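Local coordinates for BpsB (PgaB), Poly-beta-1,6-N-acetyl-D-glucosamine N-deacetylase (Bordetella bronchiseptica RB50, PDB 5BU6), which removes N-acetyl groups from poly-beta-1,6-N-acetyl-D-glucosamine, probably as a metal-dependent family 4 carbohydrate esterase, and is required for biofilm formation, at residues 152-157 against 219-224. The protein carries 5 engineered substitutions. Sequence-based numbering, arbitrary orientation.
Sequences ASHSHN and VWPYGA. With NI (nickel (II) ion), chain C.
His154 meets Val219 through ND1, while its other ring nitrogen, NE2, binds the nickel ion, the division of labour often seen in metal-binding histidines. His154 NE2 binds the nickel ion at 2.2 Å. His154 ND1 donates to Val219 O over 2.7 Å. That oxygen lies in the plane of the imidazole at its edge, although the N-H approaches from above the carbonyl plane rather than along a lone pair. With CG anti to the backbone N (chi1 -153°), the ring reaches both partners at once, and the bond helps to fix its rotation. Such an acceptor would be expected to make the imidazole a somewhat stronger metal donor. Asp84, His159 and two waters also bind the nickel, in the Asp-His-His arrangement of family 4 carbohydrate esterases.

Backbone pairing supports the same junction: Val219 N donates to Ser153 O at 2.8 Å, almost straight (171°), and His154 CA adds a C-H...O contact to Val219 O. An ST turn then bends the chain beyond the strand, Ser155 N donating to Ser153 OG, which also bonds to Ser203. Ser155 OG gives a 2.6 Å bond to His154 O, in the carbonyl plane on a lone pair.

Van der Waals packing completes the contact. Pro221 CG sits off-centre over the His154 ring in a CH-pi contact, 4.2 Å from its centroid. Its closest approach is to the backbone, Pro221 CG lying 3.4 Å from His154 O, and it also touches Ser155 OG. Val219 CG1 lies 3.9 Å from His154 CE1.

The buried junction thus joins the end of strand 149-153 to the end of strand 217-219 and the start of the loop leading to helix 227-235. Ala107 of strand 104-108 touches Ala152, His154 and Val219, while helix 189-211 packs against Ser155 and Trp220.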
ATOM      1  N   ALA A 152      -0.141   4.316   6.145  1.00 27.95           N
ATOM      2  CA  ALA A 152      -0.902   4.705   4.978  1.00 28.94           C
ATOM      3  C   ALA A 152      -2.160   3.858   4.899  1.00 29.05           C
ATOM      4  O   ALA A 152      -2.234   2.806   5.520  1.00 32.04           O
ATOM      5  CB  ALA A 152      -0.058   4.520   3.705  1.00 28.86           C
ATOM      6  N   SER A 153      -3.138   4.315   4.134  1.00 31.62           N
ATOM      7  CA  SER A 153      -4.302   3.497   3.823  1.00 30.60           C
ATOM      8  C   SER A 153      -3.979   2.523   2.696  1.00 32.66           C
ATOM      9  O   SER A 153      -3.387   2.912   1.687  1.00 26.77           O
ATOM     10  CB  SER A 153      -5.488   4.376   3.433  1.00 31.42           C
ATOM     11  OG  SER A 153      -6.613   3.619   3.035  1.00 30.91           O
ATOM     12  N   HIS A 154      -4.382   1.265   2.877  1.00 28.92           N
ATOM     13  CA  HIS A 154      -4.442   0.294   1.775  1.00 32.12           C
ATOM     14  C   HIS A 154      -5.907   0.036   1.433  1.00 34.67           C
ATOM     15  O   HIS A 154      -6.257  -1.052   0.985  1.00 35.80           O
ATOM     16  CB  HIS A 154      -3.722  -1.012   2.161  1.00 30.81           C
ATOM     17  CG  HIS A 154      -3.181  -1.773   0.997  1.00 26.99           C
ATOM     18  ND1 HIS A 154      -3.027  -1.213  -0.256  1.00 28.34           N
ATOM     19  CD2 HIS A 154      -2.764  -3.058   0.889  1.00 28.89           C
ATOM     20  CE1 HIS A 154      -2.546  -2.124  -1.088  1.00 31.43           C
ATOM     21  NE2 HIS A 154      -2.359  -3.245  -0.412  1.00 24.78           N
ATOM     22  N   SER A 155      -6.726   1.070   1.646  1.00 33.82           N
ATOM     23  CA  SER A 155      -8.204   1.092   1.541  1.00 33.47           C
ATOM     24  C   SER A 155      -8.840   0.485   2.798  1.00 34.41           C
ATOM     25  O   SER A 155      -8.156  -0.084   3.633  1.00 34.05           O
ATOM     26  CB  SER A 155      -8.735   0.375   0.289  1.00 29.64           C
ATOM     27  OG  SER A 155      -8.821  -1.034   0.483  1.00 31.82           O
ATOM     28  N   HIS A 156     -10.149   0.650   2.935  1.00 35.41           N
ATOM     29  CA  HIS A 156     -10.910  -0.046   3.975  1.00 36.83           C
ATOM     30  C   HIS A 156     -11.273  -1.431   3.457  1.00 33.52           C
ATOM     31  O   HIS A 156     -10.825  -2.424   3.984  1.00 31.17           O
ATOM     32  CB  HIS A 156     -12.175   0.734   4.371  1.00 38.65           C
ATOM     33  CG  HIS A 156     -12.984   0.079   5.454  1.00 32.00           C
ATOM     34  ND1 HIS A 156     -12.472  -0.198   6.702  1.00 29.87           N
ATOM     35  CD2 HIS A 156     -14.265  -0.359   5.467  1.00 37.86           C
ATOM     36  CE1 HIS A 156     -13.404  -0.773   7.441  1.00 31.13           C
ATOM     37  NE2 HIS A 156     -14.502  -0.889   6.713  1.00 38.44           N
ATOM     38  N   ASN A 157     -12.064  -1.480   2.399  1.00 32.31           N
ATOM     39  CA  ASN A 157     -12.500  -2.753   1.842  1.00 37.91           C
ATOM     40  C   ASN A 157     -12.424  -2.765   0.316  1.00 35.24           C
ATOM     41  O   ASN A 157     -13.336  -3.202  -0.353  1.00 41.45           O
ATOM     42  CB  ASN A 157     -13.923  -3.059   2.314  1.00 38.92           C
ATOM     43  CG  ASN A 157     -14.340  -4.487   2.050  1.00 42.54           C
ATOM     44  OD1 ASN A 157     -13.498  -5.385   1.899  1.00 41.10           O
ATOM     45  ND2 ASN A 157     -15.646  -4.707   1.984  1.00 44.63           N
ATOM     46  N   VAL A 219      -2.185   3.639  -0.748  1.00 30.54           N
ATOM     47  CA  VAL A 219      -1.552   2.657  -1.614  1.00 27.92           C
ATOM     48  C   VAL A 219      -2.671   1.857  -2.238  1.00 30.69           C
ATOM     49  O   VAL A 219      -3.341   1.107  -1.540  1.00 28.02           O
ATOM     50  CB  VAL A 219      -0.614   1.690  -0.854  1.00 31.24           C
ATOM     51  CG1 VAL A 219       0.020   0.663  -1.852  1.00 32.84           C
ATOM     52  CG2 VAL A 219       0.482   2.466  -0.115  1.00 34.54           C
ATOM     53  N   TRP A 220      -2.886   2.027  -3.535  1.00 29.11           N
ATOM     54  CA  TRP A 220      -4.023   1.418  -4.200  1.00 27.73           C
ATOM     55  C   TRP A 220      -3.830  -0.099  -4.306  1.00 26.30           C
ATOM     56  O   TRP A 220      -2.856  -0.540  -4.881  1.00 31.36           O
ATOM     57  CB  TRP A 220      -4.189   2.038  -5.597  1.00 33.58           C
ATOM     58  CG  TRP A 220      -4.557   3.532  -5.565  1.00 31.31           C
ATOM     59  CD1 TRP A 220      -3.744   4.602  -5.894  1.00 34.90           C
ATOM     60  CD2 TRP A 220      -5.824   4.085  -5.217  1.00 33.94           C
ATOM     61  NE1 TRP A 220      -4.439   5.785  -5.750  1.00 34.83           N
ATOM     62  CE2 TRP A 220      -5.718   5.499  -5.334  1.00 30.90           C
ATOM     63  CE3 TRP A 220      -7.050   3.527  -4.800  1.00 35.86           C
ATOM     64  CZ2 TRP A 220      -6.786   6.351  -5.061  1.00 29.39           C
ATOM     65  CZ3 TRP A 220      -8.112   4.383  -4.528  1.00 34.19           C
ATOM     66  CH2 TRP A 220      -7.968   5.781  -4.649  1.00 35.56           C
ATOM     67  N   PRO A 221      -4.781  -0.891  -3.773  1.00 31.93           N
ATOM     68  CA  PRO A 221      -4.710  -2.339  -4.011  1.00 31.61           C
ATOM     69  C   PRO A 221      -4.616  -2.670  -5.484  1.00 39.18           C
ATOM     70  O   PRO A 221      -5.327  -2.059  -6.291  1.00 33.26           O
ATOM     71  CB  PRO A 221      -6.029  -2.855  -3.418  1.00 30.09           C
ATOM     72  CG  PRO A 221      -6.311  -1.884  -2.288  1.00 30.90           C
ATOM     73  CD  PRO A 221      -5.868  -0.532  -2.849  1.00 28.79           C
ATOM     74  N   TYR A 222      -3.737  -3.621  -5.814  1.00 35.96           N
ATOM     75  CA  TYR A 222      -3.563  -4.095  -7.169  1.00 35.25           C
ATOM     76  C   TYR A 222      -3.155  -2.970  -8.127  1.00 37.46           C
ATOM     77  O   TYR A 222      -3.222  -3.147  -9.333  1.00 39.22           O
ATOM     78  CB  TYR A 222      -4.840  -4.771  -7.672  1.00 39.46           C
ATOM     79  CG  TYR A 222      -5.477  -5.686  -6.650  1.00 46.01           C
ATOM     80  CD1 TYR A 222      -4.860  -6.873  -6.274  1.00 48.94           C
ATOM     81  CD2 TYR A 222      -6.694  -5.361  -6.057  1.00 44.60           C
ATOM     82  CE1 TYR A 222      -5.435  -7.712  -5.337  1.00 50.04           C
ATOM     83  CE2 TYR A 222      -7.282  -6.196  -5.123  1.00 44.65           C
ATOM     84  CZ  TYR A 222      -6.647  -7.369  -4.768  1.00 47.30           C
ATOM     85  OH  TYR A 222      -7.216  -8.203  -3.844  1.00 50.59           O
ATOM     86  N   GLY A 223      -2.716  -1.836  -7.586  1.00 34.57           N
ATOM     87  CA  GLY A 223      -2.398  -0.670  -8.401  1.00 39.96           C
ATOM     88  C   GLY A 223      -3.595  -0.106  -9.155  1.00 41.24           C
ATOM     89  O   GLY A 223      -3.436   0.620 -10.144  1.00 39.31           O
ATOM     90  N   ALA A 224      -4.803  -0.438  -8.698  1.00 38.38           N
ATOM     91  CA  ALA A 224      -6.008  -0.081  -9.448  1.00 36.79           C
ATOM     92  C   ALA A 224      -6.573   1.271  -9.025  1.00 38.48           C
ATOM     93  O   ALA A 224      -6.998   1.467  -7.885  1.00 36.29           O
ATOM     94  CB  ALA A 224      -7.057  -1.144  -9.306  1.00 35.44           C
TER
HETATM   95 NI    NI C 401      -2.012  -5.369  -0.859  1.00 34.40          NI
HETATM   96  O   HOH W   1       0.098  -5.107  -0.811  1.00 43.40           O
HETATM   97  O   HOH W   2      -1.437  -7.403  -1.341  1.00 33.61           O